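Side-chain contacts in probable tautomerase ywhB (Bacillus subtilis, PDB 2OPA), which is probably an enzyme of the tautomerase family, a small beta-alpha-beta protein of the MIF clan assembled here from six chains: residues 3-8 and 17-22; 22-27 and 38-43. All blocks are in the same frame, centred on the assembly; numbering follows the deposited sequence.

Contact 1 (3-8 and 17-22). With FHC (2-fluoro-3-(4-hydroxyphenyl)-2E-propeneoate), chain C.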
loop_
_atom_site.group_PDB
_atom_site.type_symbol
_atom_site.label_atom_id
_atom_site.label_comp_id
_atom_site.label_asym_id
_atom_site.label_seq_id
_atom_site.Cartn_x
_atom_site.Cartn_y
_atom_site.Cartn_z
ATOM N N VAL A 3 1.503 -5.721 9.785
ATOM C CA VAL A 3 0.133 -5.273 9.944
ATOM C C VAL A 3 0.015 -3.762 9.823
ATOM O O VAL A 3 0.670 -3.016 10.550
ATOM C CB VAL A 3 -0.432 -5.705 11.315
ATOM C CG1 VAL A 3 -1.860 -5.225 11.466
ATOM C CG2 VAL A 3 -0.365 -7.222 11.447
ATOM N N THR A 4 -0.814 -3.320 8.888
ATOM C CA THR A 4 -1.055 -1.906 8.683
ATOM C C THR A 4 -2.491 -1.635 9.129
ATOM O O THR A 4 -3.431 -2.244 8.620
ATOM C CB THR A 4 -0.906 -1.511 7.193
ATOM O OG1 THR A 4 0.427 -1.792 6.757
ATOM C CG2 THR A 4 -1.177 -0.016 6.998
ATOM N N VAL A 5 -2.655 -0.743 10.097
ATOM C CA VAL A 5 -3.984 -0.388 10.573
ATOM C C VAL A 5 -4.264 1.021 10.096
ATOM O O VAL A 5 -3.615 1.968 10.531
ATOM C CB VAL A 5 -4.085 -0.401 12.120
ATOM C CG1 VAL A 5 -5.505 -0.065 12.538
ATOM C CG2 VAL A 5 -3.690 -1.756 12.668
ATOM N N LYS A 6 -5.215 1.154 9.185
ATOM C CA LYS A 6 -5.581 2.454 8.651
ATOM C C LYS A 6 -6.903 2.869 9.296
ATOM O O LYS A 6 -7.921 2.194 9.146
ATOM C CB LYS A 6 -5.707 2.369 7.125
ATOM C CG LYS A 6 -6.119 3.673 6.461
ATOM C CD LYS A 6 -6.232 3.543 4.944
ATOM C CE LYS A 6 -4.871 3.401 4.294
ATOM N NZ LYS A 6 -4.001 4.583 4.583
ATOM N N MET A 7 -6.876 3.967 10.042
ATOM C CA MET A 7 -8.070 4.461 10.724
ATOM C C MET A 7 -8.090 5.979 10.761
ATOM O O MET A 7 -7.073 6.621 10.526
ATOM C CB MET A 7 -8.123 3.925 12.157
ATOM C CG MET A 7 -6.898 4.264 12.984
ATOM S SD MET A 7 -6.938 3.558 14.638
ATOM C CE MET A 7 -5.516 4.353 15.383
ATOM N N LEU A 8 -9.255 6.540 11.062
ATOM C CA LEU A 8 -9.430 7.984 11.143
ATOM C C LEU A 8 -8.693 8.611 12.314
ATOM O O LEU A 8 -8.454 7.967 13.335
ATOM C CB LEU A 8 -10.920 8.337 11.271
ATOM C CG LEU A 8 -11.820 8.164 10.044
ATOM C CD1 LEU A 8 -13.263 8.425 10.436
ATOM C CD2 LEU A 8 -11.391 9.124 8.937
ATOM N N ARG A 17 -1.448 2.636 21.620
ATOM C CA ARG A 17 -0.540 1.708 22.275
ATOM C C ARG A 17 -1.249 0.371 22.514
ATOM O O ARG A 17 -0.667 -0.692 22.283
ATOM C CB ARG A 17 -0.061 2.280 23.610
ATOM C CG ARG A 17 0.871 1.352 24.376
ATOM C CD ARG A 17 1.264 1.945 25.718
ATOM N NE ARG A 17 2.052 3.166 25.576
ATOM C CZ ARG A 17 1.788 4.309 26.209
ATOM N NH1 ARG A 17 0.748 4.396 27.032
ATOM N NH2 ARG A 17 2.570 5.367 26.022
ATOM N N ASN A 18 -2.504 0.435 22.965
ATOM C CA ASN A 18 -3.286 -0.768 23.228
ATOM C C ASN A 18 -3.551 -1.529 21.943
ATOM O O ASN A 18 -3.456 -2.754 21.914
ATOM C CB ASN A 18 -4.616 -0.425 23.915
ATOM C CG ASN A 18 -4.416 0.241 25.270
ATOM O OD1 ASN A 18 -3.435 -0.043 25.978
ATOM N ND2 ASN A 18 -5.352 1.120 25.651
ATOM N N LEU A 19 -3.885 -0.796 20.886
ATOM C CA LEU A 19 -4.147 -1.384 19.575
ATOM C C LEU A 19 -2.956 -2.236 19.142
ATOM O O LEU A 19 -3.099 -3.392 18.751
ATOM C CB LEU A 19 -4.377 -0.273 18.549
ATOM C CG LEU A 19 -4.403 -0.656 17.070
ATOM C CD1 LEU A 19 -5.657 -1.446 16.771
ATOM C CD2 LEU A 19 -4.345 0.605 16.210
ATOM N N VAL A 20 -1.772 -1.646 19.216
ATOM C CA VAL A 20 -0.554 -2.337 18.839
ATOM C C VAL A 20 -0.364 -3.613 19.657
ATOM O O VAL A 20 -0.066 -4.670 19.101
ATOM C CB VAL A 20 0.664 -1.406 19.007
ATOM C CG1 VAL A 20 1.960 -2.196 18.931
ATOM C CG2 VAL A 20 0.630 -0.340 17.918
ATOM N N GLU A 21 -0.540 -3.515 20.972
ATOM C CA GLU A 21 -0.385 -4.675 21.844
ATOM C C GLU A 21 -1.356 -5.786 21.449
ATOM O O GLU A 21 -0.934 -6.888 21.101
ATOM C CB GLU A 21 -0.606 -4.275 23.296
ATOM N N LYS A 22 -2.650 -5.487 21.485
ATOM C CA LYS A 22 -3.685 -6.455 21.143
ATOM C C LYS A 22 -3.583 -7.064 19.749
ATOM O O LYS A 22 -3.734 -8.275 19.593
ATOM C CB LYS A 22 -5.067 -5.824 21.314
ATOM C CG LYS A 22 -5.707 -6.074 22.671
ATOM C CD LYS A 22 -4.821 -5.605 23.806
ATOM C CE LYS A 22 -5.469 -5.867 25.158
ATOM N NZ LYS A 22 -4.589 -5.402 26.268
HETATM C C1 FHC C . -15.171 4.383 9.577
HETATM C C7 FHC C . -13.737 4.056 9.438
HETATM C C8 FHC C . -12.626 4.015 10.230
HETATM C C9 FHC C . -12.436 4.313 11.673
HETATM O O3 FHC C . -13.498 4.692 12.391
HETATM O O2 FHC C . -11.356 4.222 12.209
HETATM F F1 FHC C . -11.476 3.641 9.617
HETATM C C6 FHC C . -15.998 4.278 8.413
HETATM C C5 FHC C . -17.366 4.581 8.500
HETATM C C4 FHC C . -17.962 4.992 9.707
HETATM O O1 FHC C . -19.300 5.280 9.762
HETATM C C3 FHC C . -17.160 5.104 10.876
HETATM C C2 FHC C . -15.791 4.803 10.800
#
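Met7, whose far end meets Leu19, has its near end beside the carboxylate of FHC, whose oxygen O2 takes a weak bond from the strand. Leu8 N donates this hydrogen bond to FHC O2, 3.3 Å long and with an N-H...O angle of 159°. It is fairly straight, so length is what limits it. Met7 CB approaches the same oxygen at 3.2 Å, an apolar neighbour and not a further bond. A second grip on the ligand comes from Arg11 NH1, which also hydrogen-bonds to the carbonyl oxygen of Leu8.

From CB the Met7 chain turns once and then runs straight: CG lies between the backbone N and the carbonyl carbon (chi1 57°), and the rest is extended. This carries the methyl to the helix, where Met7 CE meets Leu19 CD2 tip to tip at 4.0 Å. The same leucine methyl meets Val5 CG1 at 3.9 Å, also end on. Leu19 CD2 therefore touches two residues of one strand face, spaced two apart in the usual beta alternation. The interface is entirely apolar and small, burying 115 Å² over both sides.

Lys6, on the other face of the strand, forms a salt bridge with Glu43. Strand 2-8 lies parallel to strand 39-45, bonded through Val3, Val5 and Met7, and an antiparallel ladder with the second subunit extends the sheet from residues 3-6. Helix 13-31 lies across this sheet as the connection of a beta-alpha-beta unit, with Leu19 turned inward.

Contact 2 (22-27 and 38-43)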
loop_
_atom_site.group_PDB
_atom_site.type_symbol
_atom_site.label_atom_id
_atom_site.label_comp_id
_atom_site.label_asym_id
_atom_site.label_seq_id
_atom_site.Cartn_x
_atom_site.Cartn_y
_atom_site.Cartn_z
ATOM N N LYS A 22 -2.650 -5.487 21.485
ATOM C CA LYS A 22 -3.685 -6.455 21.143
ATOM C C LYS A 22 -3.583 -7.064 19.749
ATOM O O LYS A 22 -3.734 -8.275 19.593
ATOM C CB LYS A 22 -5.067 -5.824 21.314
ATOM C CG LYS A 22 -5.707 -6.074 22.671
ATOM C CD LYS A 22 -4.821 -5.605 23.806
ATOM C CE LYS A 22 -5.469 -5.867 25.158
ATOM N NZ LYS A 22 -4.589 -5.402 26.268
ATOM N N VAL A 23 -3.351 -6.233 18.737
ATOM C CA VAL A 23 -3.232 -6.720 17.365
ATOM C C VAL A 23 -2.031 -7.655 17.227
ATOM O O VAL A 23 -2.115 -8.701 16.577
ATOM C CB VAL A 23 -3.091 -5.537 16.362
ATOM C CG1 VAL A 23 -2.620 -6.037 14.993
ATOM C CG2 VAL A 23 -4.425 -4.835 16.211
ATOM N N THR A 24 -0.915 -7.271 17.836
ATOM C CA THR A 24 0.296 -8.080 17.798
ATOM C C THR A 24 0.010 -9.441 18.440
ATOM O O THR A 24 0.432 -10.484 17.932
ATOM C CB THR A 24 1.440 -7.393 18.563
ATOM O OG1 THR A 24 1.731 -6.134 17.946
ATOM C CG2 THR A 24 2.696 -8.259 18.561
ATOM N N GLU A 25 -0.718 -9.426 19.551
ATOM C CA GLU A 25 -1.056 -10.663 20.241
ATOM C C GLU A 25 -2.003 -11.519 19.413
ATOM O O GLU A 25 -1.844 -12.733 19.350
ATOM C CB GLU A 25 -1.692 -10.371 21.601
ATOM C CG GLU A 25 -2.086 -11.627 22.363
ATOM C CD GLU A 25 -0.899 -12.531 22.659
ATOM O OE2 GLU A 25 0.251 -12.059 22.554
ATOM N N ALA A 26 -2.981 -10.890 18.770
ATOM C CA ALA A 26 -3.935 -11.631 17.959
ATOM C C ALA A 26 -3.224 -12.361 16.826
ATOM O O ALA A 26 -3.545 -13.512 16.520
ATOM C CB ALA A 26 -4.986 -10.697 17.400
ATOM N N VAL A 27 -2.255 -11.688 16.211
ATOM C CA VAL A 27 -1.488 -12.263 15.109
ATOM C C VAL A 27 -0.610 -13.406 15.605
ATOM O O VAL A 27 -0.539 -14.466 14.982
ATOM C CB VAL A 27 -0.582 -11.189 14.436
ATOM C CG1 VAL A 27 0.385 -11.843 13.452
ATOM C CG2 VAL A 27 -1.441 -10.167 13.718
ATOM N N ILE A 38 6.565 -9.675 14.349
ATOM C CA ILE A 38 5.318 -8.980 14.080
ATOM C C ILE A 38 5.486 -7.465 14.147
ATOM O O ILE A 38 5.794 -6.892 15.197
ATOM C CB ILE A 38 4.226 -9.436 15.057
ATOM C CG1 ILE A 38 4.115 -10.966 15.020
ATOM C CG2 ILE A 38 2.891 -8.808 14.671
ATOM C CD1 ILE A 38 3.215 -11.555 16.087
ATOM N N VAL A 39 5.285 -6.829 13.000
ATOM C CA VAL A 39 5.415 -5.390 12.864
ATOM C C VAL A 39 4.051 -4.756 12.627
ATOM O O VAL A 39 3.236 -5.287 11.865
ATOM C CB VAL A 39 6.339 -5.052 11.682
ATOM C CG1 VAL A 39 6.340 -3.545 11.412
ATOM C CG2 VAL A 39 7.743 -5.553 11.979
ATOM N N VAL A 40 3.806 -3.626 13.285
ATOM C CA VAL A 40 2.545 -2.922 13.124
ATOM C C VAL A 40 2.759 -1.460 12.715
ATOM O O VAL A 40 3.564 -0.746 13.318
ATOM C CB VAL A 40 1.705 -2.954 14.427
ATOM C CG1 VAL A 40 0.385 -2.235 14.213
ATOM C CG2 VAL A 40 1.456 -4.387 14.853
ATOM N N PHE A 41 2.043 -1.035 11.678
ATOM C CA PHE A 41 2.116 0.342 11.206
ATOM C C PHE A 41 0.741 0.950 11.412
ATOM O O PHE A 41 -0.267 0.313 11.114
ATOM C CB PHE A 41 2.425 0.429 9.703
ATOM C CG PHE A 41 3.683 -0.269 9.282
ATOM C CD1 PHE A 41 3.627 -1.519 8.667
ATOM C CD2 PHE A 41 4.924 0.333 9.465
ATOM C CE1 PHE A 41 4.795 -2.157 8.233
ATOM C CE2 PHE A 41 6.092 -0.296 9.036
ATOM C CZ PHE A 41 6.025 -1.542 8.419
ATOM N N ILE A 42 0.693 2.168 11.933
ATOM C CA ILE A 42 -0.583 2.842 12.094
ATOM C C ILE A 42 -0.598 3.983 11.088
ATOM O O ILE A 42 0.330 4.791 11.036
ATOM C CB ILE A 42 -0.771 3.441 13.503
ATOM C CG1 ILE A 42 -0.968 2.326 14.530
ATOM C CG2 ILE A 42 -1.981 4.376 13.503
ATOM C CD1 ILE A 42 -1.015 2.819 15.974
ATOM N N GLU A 43 -1.644 4.029 10.277
ATOM C CA GLU A 43 -1.803 5.077 9.282
ATOM C C GLU A 43 -3.107 5.803 9.575
ATOM O O GLU A 43 -4.180 5.206 9.546
ATOM C CB GLU A 43 -1.837 4.479 7.879
ATOM C CG GLU A 43 -0.461 4.167 7.325
ATOM C CD GLU A 43 -0.503 3.342 6.053
ATOM O OE1 GLU A 43 -1.545 3.349 5.360
ATOM O OE2 GLU A 43 0.520 2.694 5.743
HETATM O O HOH W 1 4.150 -5.439 16.808
#
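Ile38, just ahead of strand 39-45, faces Thr24 and Val27, one helical turn apart, and every carbon of its side chain has a partner there. Its CB lies against Thr24 CG2. The branch methyl, Ile38 CG2, which stands anti to the backbone N, meets the same Thr24 CG2 at 3.9 Å. The chain is extended beyond CG1 (chi2 171°), which takes Ile38 CD1 to within 3.5 Å of the backbone oxygen Thr24 O. Ile38 CD1 also meets Val27 CG1, at 3.9 Å, and that valine methyl lies alongside the whole CG2-CG1-CD1 side. The side chains of Ile38 and Val27 run antiparallel beside one another.

Two residues on, on the same face of the chain, Val40 CG2 comes obliquely to Thr24 OG1 at 3.6 Å, without hydrogen bonding. Val23 CG1 lies looser against Val40 CG2, at 4.4 Å. The hydroxyl's polar partners are the backbone oxygen of Val20, a turn earlier in the helix, and a water. This water donates to Thr24 OG1 over 2.8 Å and to Ile38 O over 2.7 Å.

All five touching residues are buried, and 228 Å² is covered in total. The direct touches are van der Waals contacts, including two of methyl groups on oxygen, while polarity crosses by way of the water. It spans two oxygens too far apart to bond, 5.0 Å from Thr24 OG1 to Ile38 O, an arrangement consistent with the threonine proton serving Val20 O.

Both contacts belong to the core and join helix 13-31 to one parallel sheet, using successive turns of that helix. Contact 1 seats the earlier part of the helix on strand 2-8; contact 2 seats the later part on Ile38 and the start of strand 39-45. Their centres are 6 Å apart, and they meet directly through packing of Val3 CG1 on Val23 CG1 and through backbone pairing of Val3 with Val39 and Phe41. Contact 2 buries about twice the area and includes a water bridge. Contact 1 is wholly apolar between helix and strand; the ligand's bond to Leu8 N lies at the strand's end, away from the Leu19 contact.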